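Local coordinates for SAM-dependent O-methyltransferase (Thermotoga maritima, PDB 1O54), which probably methylates N1 of adenosine 58 in tRNA with S-adenosyl-L-methionine as methyl donor, working as a homotetramer built from two dimers, at residues Arg25-Glu31 with Lys74-Pro80; Leu226-Pro230 with Ala267-Arg273. All blocks are in the same frame, centred on the assembly; numbering follows the deposited sequence.

Interaction 1 of 2, residues Arg25-Glu31 with Lys74-Pro80; sequences RVLLSFE and KGYILIP
Leu27 and Leu78 exchange a reciprocal pair of backbone hydrogen bonds, and Ser29 and Tyr76 exchange a second, so that four N-H groups tie strand 25-30 to strand 74-78. The straightest runs from Leu27 N to Leu78 O, 2.8 Å long with 172° at the hydrogen; the bond from Ser29 N to Tyr76 O, 2.9 Å, lies in the carbonyl plane. Past the last bridge a water carries the register on, accepting from Glu31 N and donating to Lys74 O. A long salt bridge, 3.9 Å from Glu31 OE2 to Lys74 NZ, joins two side chains that cross at about a right angle where strand 25-30 ends, but this lysine is held more firmly by Arg273 O and Glu274 of the second subunit.

The two segments are the central pair of a four-stranded antiparallel sheet in the N-terminal part of the chain, with strand 35-39 next to 25-30 and strand 66-68 next to 74-78. In the non-hydrogen-bonded pair of Phe30 and Gly75, the ring leans over the neighbouring strand: CG stands anti to the carbonyl carbon (chi1 -71°), and Gly75 CA sits over one face, 3.7 Å from the centroid, in a CH-pi contact. On the same face of the sheet Leu28 and Ile77 run side by side, with Leu28 CD2 3.9 Å from Ile77 CG1. Through to the other face, Leu78 CD1 reaches diagonally to Ser29 CB, also 3.9 Å, and Arg233 of the second subunit packs on both residues. At the far end Pro80 CD rests against Arg25 O at 3.4 Å.

Interaction 2 of 2, residues Leu226-Pro230 with Ala267-Arg273; sequences LQELP and ATKVCRR
Pro230 and Arg273 account for much of this contact, the proline wedged into the bend of chain that follows strand 263-269. Its carbonyl oxygen accepts from Val270 N over 3.0 Å in a nearly straight bond (171° at the hydrogen), although the donor stands above the carbonyl plane; Trp200 NE1 donates to the same oxygen. Next to this bond, Pro230 CB packs on Val270 CG2 at 3.9 Å.

Arg273 passes the proline ring at about a right angle, its CG 4.0 Å from Pro230 CG. Bends at chi2 (-128°) and chi3 then turn the guanidinium back toward the end of helix 216-228. There NH1 meets two backbone carbonyls: Leu229 O, 3.2 Å away at the guanidinium edge and almost exactly in its plane, although NH1 stands well above the plane of that carbonyl, and Gln227 O at 2.9 Å, a weak bond because of its poor angle.

Deeper in, Leu226 CD2 touches Ala267 CB at 4.2 Å, where Phe231 and Ile234 also pack. The whole is a helix-to-strand connection in a Rossmann-like class I methyltransferase domain: the chain leaves helix 216-228, turns at Pro230 and enters strand 231-232, which pairs antiparallel with strand 263-269.

In the fold
The two contacts lie on opposite sides of the chain's centre, their own centres 48 Å apart and their nearest atoms about 31 Å apart. They follow in series: interaction 1 closes within the small N-terminal antiparallel sheet before the chain reaches the first strand of the large mixed sheet, 115-119; interaction 2 lies where strand 263-269, the last strand of the chain and part of that sheet, runs out. Within one chain they share no strand or helix. Assembly brings such regions together: besides Lys74, Tyr76 OH of one subunit bonds to Arg272 O of the second. Elements remote in the monomer thus become neighbours across a subunit interface, consistent with the reported dimer-of-dimers tetramer.

Interaction 1 of 2, residues Arg25-Glu31 with Lys74-Pro80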
loop_
_atom_site.group_PDB
_atom_site.type_symbol
_atom_site.label_atom_id
_atom_site.label_comp_id
_atom_site.label_asym_id
_atom_site.label_seq_id
_atom_site.Cartn_x
_atom_site.Cartn_y
_atom_site.Cartn_z
ATOM N N ARG A 25 -9.725 35.134 -6.382
ATOM C CA ARG A 25 -9.038 34.004 -7.013
ATOM C C ARG A 25 -10.046 33.084 -7.714
ATOM O O ARG A 25 -11.109 32.802 -7.186
ATOM C CB ARG A 25 -8.256 33.228 -5.954
ATOM C CG ARG A 25 -7.366 34.145 -5.121
ATOM C CD ARG A 25 -6.114 33.499 -4.586
ATOM N NE ARG A 25 -5.320 32.889 -5.661
ATOM C CZ ARG A 25 -4.126 32.337 -5.469
ATOM N NH1 ARG A 25 -3.570 32.334 -4.255
ATOM N NH2 ARG A 25 -3.482 31.783 -6.488
ATOM N N VAL A 26 -9.726 32.662 -8.922
ATOM C CA VAL A 26 -10.552 31.708 -9.644
ATOM C C VAL A 26 -9.676 30.582 -10.124
ATOM O O VAL A 26 -8.458 30.748 -10.325
ATOM C CB VAL A 26 -11.232 32.327 -10.897
ATOM C CG1 VAL A 26 -12.245 33.335 -10.480
ATOM C CG2 VAL A 26 -10.219 32.928 -11.804
ATOM N N LEU A 27 -10.313 29.464 -10.371
ATOM C CA LEU A 27 -9.663 28.319 -10.931
ATOM C C LEU A 27 -10.346 28.007 -12.245
ATOM O O LEU A 27 -11.556 27.754 -12.267
ATOM C CB LEU A 27 -9.805 27.140 -9.985
ATOM C CG LEU A 27 -9.257 25.819 -10.485
ATOM C CD1 LEU A 27 -7.790 25.912 -10.730
ATOM C CD2 LEU A 27 -9.548 24.775 -9.462
ATOM N N LEU A 28 -9.595 28.055 -13.344
ATOM C CA LEU A 28 -10.137 27.734 -14.654
ATOM C C LEU A 28 -9.722 26.307 -15.041
ATOM O O LEU A 28 -8.521 26.004 -15.098
ATOM C CB LEU A 28 -9.643 28.731 -15.699
ATOM C CG LEU A 28 -9.863 30.192 -15.306
ATOM C CD1 LEU A 28 -9.284 31.150 -16.332
ATOM C CD2 LEU A 28 -11.357 30.477 -15.086
ATOM N N SER A 29 -10.701 25.447 -15.310
ATOM C CA SER A 29 -10.442 24.019 -15.481
ATOM C C SER A 29 -10.846 23.563 -16.884
ATOM O O SER A 29 -11.978 23.774 -17.296
ATOM C CB SER A 29 -11.214 23.256 -14.412
ATOM O OG SER A 29 -10.966 21.871 -14.501
ATOM N N PHE A 30 -9.925 22.920 -17.613
ATOM C CA PHE A 30 -10.139 22.556 -19.016
ATOM C C PHE A 30 -10.277 21.041 -19.273
ATOM O O PHE A 30 -9.910 20.237 -18.429
ATOM C CB PHE A 30 -9.027 23.202 -19.854
ATOM C CG PHE A 30 -9.180 24.693 -19.948
ATOM C CD1 PHE A 30 -8.650 25.518 -18.968
ATOM C CD2 PHE A 30 -9.919 25.263 -20.974
ATOM C CE1 PHE A 30 -8.850 26.889 -19.017
ATOM C CE2 PHE A 30 -10.124 26.624 -21.020
ATOM C CZ PHE A 30 -9.577 27.433 -20.031
ATOM N N GLU A 31 -10.810 20.684 -20.450
ATOM C CA GLU A 31 -11.066 19.276 -20.837
ATOM C C GLU A 31 -9.843 18.359 -20.704
ATOM O O GLU A 31 -9.983 17.200 -20.291
ATOM C CB GLU A 31 -11.613 19.174 -22.272
ATOM C CG GLU A 31 -12.989 19.807 -22.518
ATOM C CD GLU A 31 -13.432 19.739 -23.980
ATOM O OE1 GLU A 31 -12.563 19.798 -24.892
ATOM O OE2 GLU A 31 -14.658 19.641 -24.238
ATOM N N LYS A 74 -12.874 24.614 -24.438
ATOM C CA LYS A 74 -13.885 24.814 -23.399
ATOM C C LYS A 74 -13.286 24.590 -22.010
ATOM O O LYS A 74 -12.745 23.509 -21.711
ATOM C CB LYS A 74 -15.060 23.834 -23.612
ATOM C CG LYS A 74 -16.261 24.055 -22.674
ATOM C CD LYS A 74 -17.354 22.985 -22.856
ATOM C CE LYS A 74 -16.933 21.657 -22.249
ATOM N NZ LYS A 74 -17.967 20.609 -22.369
ATOM N N GLY A 75 -13.407 25.597 -21.152
ATOM C CA GLY A 75 -13.063 25.446 -19.745
ATOM C C GLY A 75 -14.212 25.859 -18.858
ATOM O O GLY A 75 -15.216 26.373 -19.331
ATOM N N TYR A 76 -14.049 25.635 -17.564
ATOM C CA TYR A 76 -15.048 26.005 -16.570
ATOM C C TYR A 76 -14.442 26.885 -15.484
ATOM O O TYR A 76 -13.317 26.665 -15.045
ATOM C CB TYR A 76 -15.604 24.730 -15.946
ATOM C CG TYR A 76 -16.480 23.979 -16.891
ATOM C CD1 TYR A 76 -15.974 22.936 -17.657
ATOM C CD2 TYR A 76 -17.825 24.299 -17.014
ATOM C CE1 TYR A 76 -16.803 22.227 -18.518
ATOM C CE2 TYR A 76 -18.654 23.612 -17.878
ATOM C CZ TYR A 76 -18.132 22.575 -18.631
ATOM O OH TYR A 76 -18.970 21.887 -19.480
ATOM N N ILE A 77 -15.228 27.850 -14.997
ATOM C CA ILE A 77 -14.803 28.755 -13.916
ATOM C C ILE A 77 -15.208 28.136 -12.603
ATOM O O ILE A 77 -16.383 27.754 -12.412
ATOM C CB ILE A 77 -15.529 30.127 -14.070
ATOM C CG1 ILE A 77 -15.190 30.790 -15.409
ATOM C CG2 ILE A 77 -15.186 31.054 -12.907
ATOM C CD1 ILE A 77 -16.276 31.780 -15.890
ATOM N N LEU A 78 -14.234 28.021 -11.694
ATOM C CA LEU A 78 -14.428 27.409 -10.390
ATOM C C LEU A 78 -13.838 28.310 -9.311
ATOM O O LEU A 78 -12.976 29.150 -9.592
ATOM C CB LEU A 78 -13.777 26.011 -10.317
ATOM C CG LEU A 78 -14.235 24.999 -11.387
ATOM C CD1 LEU A 78 -13.442 23.736 -11.301
ATOM C CD2 LEU A 78 -15.741 24.673 -11.298
ATOM N N ILE A 79 -14.320 28.109 -8.092
ATOM C CA ILE A 79 -13.779 28.769 -6.934
ATOM C C ILE A 79 -12.767 27.756 -6.391
ATOM O O ILE A 79 -13.120 26.628 -6.096
ATOM C CB ILE A 79 -14.850 29.044 -5.866
ATOM C CG1 ILE A 79 -15.951 29.984 -6.397
ATOM C CG2 ILE A 79 -14.193 29.661 -4.633
ATOM C CD1 ILE A 79 -15.469 31.276 -6.937
ATOM N N PRO A 80 -11.514 28.134 -6.266
ATOM C CA PRO A 80 -10.515 27.200 -5.734
ATOM C C PRO A 80 -10.806 26.788 -4.303
ATOM O O PRO A 80 -11.279 27.596 -3.481
ATOM C CB PRO A 80 -9.195 27.991 -5.776
ATOM C CG PRO A 80 -9.507 29.316 -6.245
ATOM C CD PRO A 80 -10.964 29.451 -6.532
HETATM O O HOH W 1 -10.566 22.170 -22.916
#

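Interaction 2 of 2, residues Leu226-Pro230 with Ala267-Arg273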
loop_
_atom_site.group_PDB
_atom_site.type_symbol
_atom_site.label_atom_id
_atom_site.label_comp_id
_atom_site.label_asym_id
_atom_site.label_seq_id
_atom_site.Cartn_x
_atom_site.Cartn_y
_atom_site.Cartn_z
ATOM N N LEU A 226 10.069 11.284 23.150
ATOM C CA LEU A 226 8.712 11.190 23.685
ATOM C C LEU A 226 8.627 10.237 24.888
ATOM O O LEU A 226 7.927 10.511 25.879
ATOM C CB LEU A 226 7.714 10.737 22.590
ATOM C CG LEU A 226 7.387 11.790 21.530
ATOM C CD1 LEU A 226 6.656 11.151 20.385
ATOM C CD2 LEU A 226 6.519 12.931 22.068
ATOM N N GLN A 227 9.342 9.125 24.786
ATOM C CA GLN A 227 9.293 8.091 25.796
ATOM C C GLN A 227 10.017 8.505 27.068
ATOM O O GLN A 227 9.825 7.890 28.106
ATOM C CB GLN A 227 9.744 6.738 25.208
ATOM C CG GLN A 227 8.600 6.262 24.283
ATOM C CD GLN A 227 8.874 5.049 23.448
ATOM O OE1 GLN A 227 9.959 4.490 23.508
ATOM N NE2 GLN A 227 7.862 4.641 22.645
ATOM N N GLU A 228 10.824 9.554 27.007
ATOM C CA GLU A 228 11.474 10.087 28.202
ATOM C C GLU A 228 10.537 10.984 29.024
ATOM O O GLU A 228 10.836 11.260 30.181
ATOM C CB GLU A 228 12.724 10.869 27.813
ATOM C CG GLU A 228 13.801 9.949 27.259
ATOM C CD GLU A 228 14.968 10.677 26.612
ATOM O OE1 GLU A 228 15.025 11.927 26.640
ATOM O OE2 GLU A 228 15.848 9.958 26.077
ATOM N N LEU A 229 9.436 11.445 28.420
ATOM C CA LEU A 229 8.532 12.436 29.021
ATOM C C LEU A 229 7.152 11.829 29.320
ATOM O O LEU A 229 6.861 10.704 28.879
ATOM C CB LEU A 229 8.374 13.620 28.076
ATOM C CG LEU A 229 9.531 14.610 27.991
ATOM C CD1 LEU A 229 9.353 15.422 26.756
ATOM C CD2 LEU A 229 9.532 15.489 29.198
ATOM N N PRO A 230 6.314 12.518 30.110
ATOM C CA PRO A 230 4.972 12.012 30.406
ATOM C C PRO A 230 3.983 12.164 29.218
ATOM O O PRO A 230 3.155 13.084 29.170
ATOM C CB PRO A 230 4.559 12.816 31.646
ATOM C CG PRO A 230 5.802 13.412 32.159
ATOM C CD PRO A 230 6.591 13.719 30.907
ATOM N N ALA A 267 1.011 11.739 20.221
ATOM C CA ALA A 267 1.121 11.415 21.629
ATOM C C ALA A 267 0.150 12.311 22.414
ATOM O O ALA A 267 -0.267 13.364 21.934
ATOM C CB ALA A 267 2.523 11.615 22.086
ATOM N N THR A 268 -0.222 11.847 23.602
ATOM C CA THR A 268 -1.106 12.574 24.507
ATOM C C THR A 268 -0.364 12.902 25.780
ATOM O O THR A 268 0.195 11.996 26.388
ATOM C CB THR A 268 -2.317 11.680 24.803
ATOM O OG1 THR A 268 -3.068 11.474 23.584
ATOM C CG2 THR A 268 -3.261 12.348 25.792
ATOM N N LYS A 269 -0.383 14.169 26.173
ATOM C CA LYS A 269 0.253 14.617 27.397
ATOM C C LYS A 269 -0.505 14.178 28.625
ATOM O O LYS A 269 -1.725 14.365 28.730
ATOM C CB LYS A 269 0.366 16.137 27.410
ATOM C CG LYS A 269 1.144 16.707 28.639
ATOM C CD LYS A 269 0.545 17.878 29.150
ATOM C CE LYS A 269 1.077 18.348 30.478
ATOM N NZ LYS A 269 1.754 19.642 30.304
ATOM N N VAL A 270 0.234 13.652 29.589
ATOM C CA VAL A 270 -0.280 13.443 30.939
ATOM C C VAL A 270 0.592 14.217 31.922
ATOM O O VAL A 270 1.692 14.665 31.578
ATOM C CB VAL A 270 -0.362 11.972 31.282
ATOM C CG1 VAL A 270 -1.391 11.301 30.366
ATOM C CG2 VAL A 270 1.027 11.278 31.198
ATOM N N CYS A 271 0.100 14.396 33.138
ATOM C CA CYS A 271 0.793 15.256 34.097
ATOM C C CYS A 271 2.072 14.627 34.636
ATOM O O CYS A 271 3.051 15.327 34.866
ATOM C CB CYS A 271 -0.141 15.640 35.246
ATOM S SG CYS A 271 -1.500 16.648 34.600
ATOM N N ARG A 272 2.070 13.316 34.818
ATOM C CA ARG A 272 3.242 12.661 35.394
ATOM C C ARG A 272 3.201 11.177 35.137
ATOM O O ARG A 272 2.159 10.609 34.825
ATOM C CB ARG A 272 3.369 12.967 36.896
ATOM C CG ARG A 272 2.070 12.884 37.662
ATOM C CD ARG A 272 2.164 13.252 39.142
ATOM N NE ARG A 272 1.063 12.633 39.874
ATOM C CZ ARG A 272 0.856 12.740 41.192
ATOM N NH1 ARG A 272 1.679 13.445 41.966
ATOM N NH2 ARG A 272 -0.187 12.118 41.737
ATOM N N ARG A 273 4.364 10.562 35.281
ATOM C CA ARG A 273 4.545 9.150 34.980
ATOM C C ARG A 273 4.065 8.323 36.173
ATOM O O ARG A 273 3.499 7.245 36.005
ATOM C CB ARG A 273 6.025 8.846 34.675
ATOM C CG ARG A 273 6.817 10.031 34.073
ATOM C CD ARG A 273 7.584 9.740 32.799
ATOM N NE ARG A 273 8.143 8.386 32.760
ATOM C CZ ARG A 273 8.356 7.684 31.642
ATOM N NH1 ARG A 273 8.052 8.187 30.442
ATOM N NH2 ARG A 273 8.863 6.453 31.728
#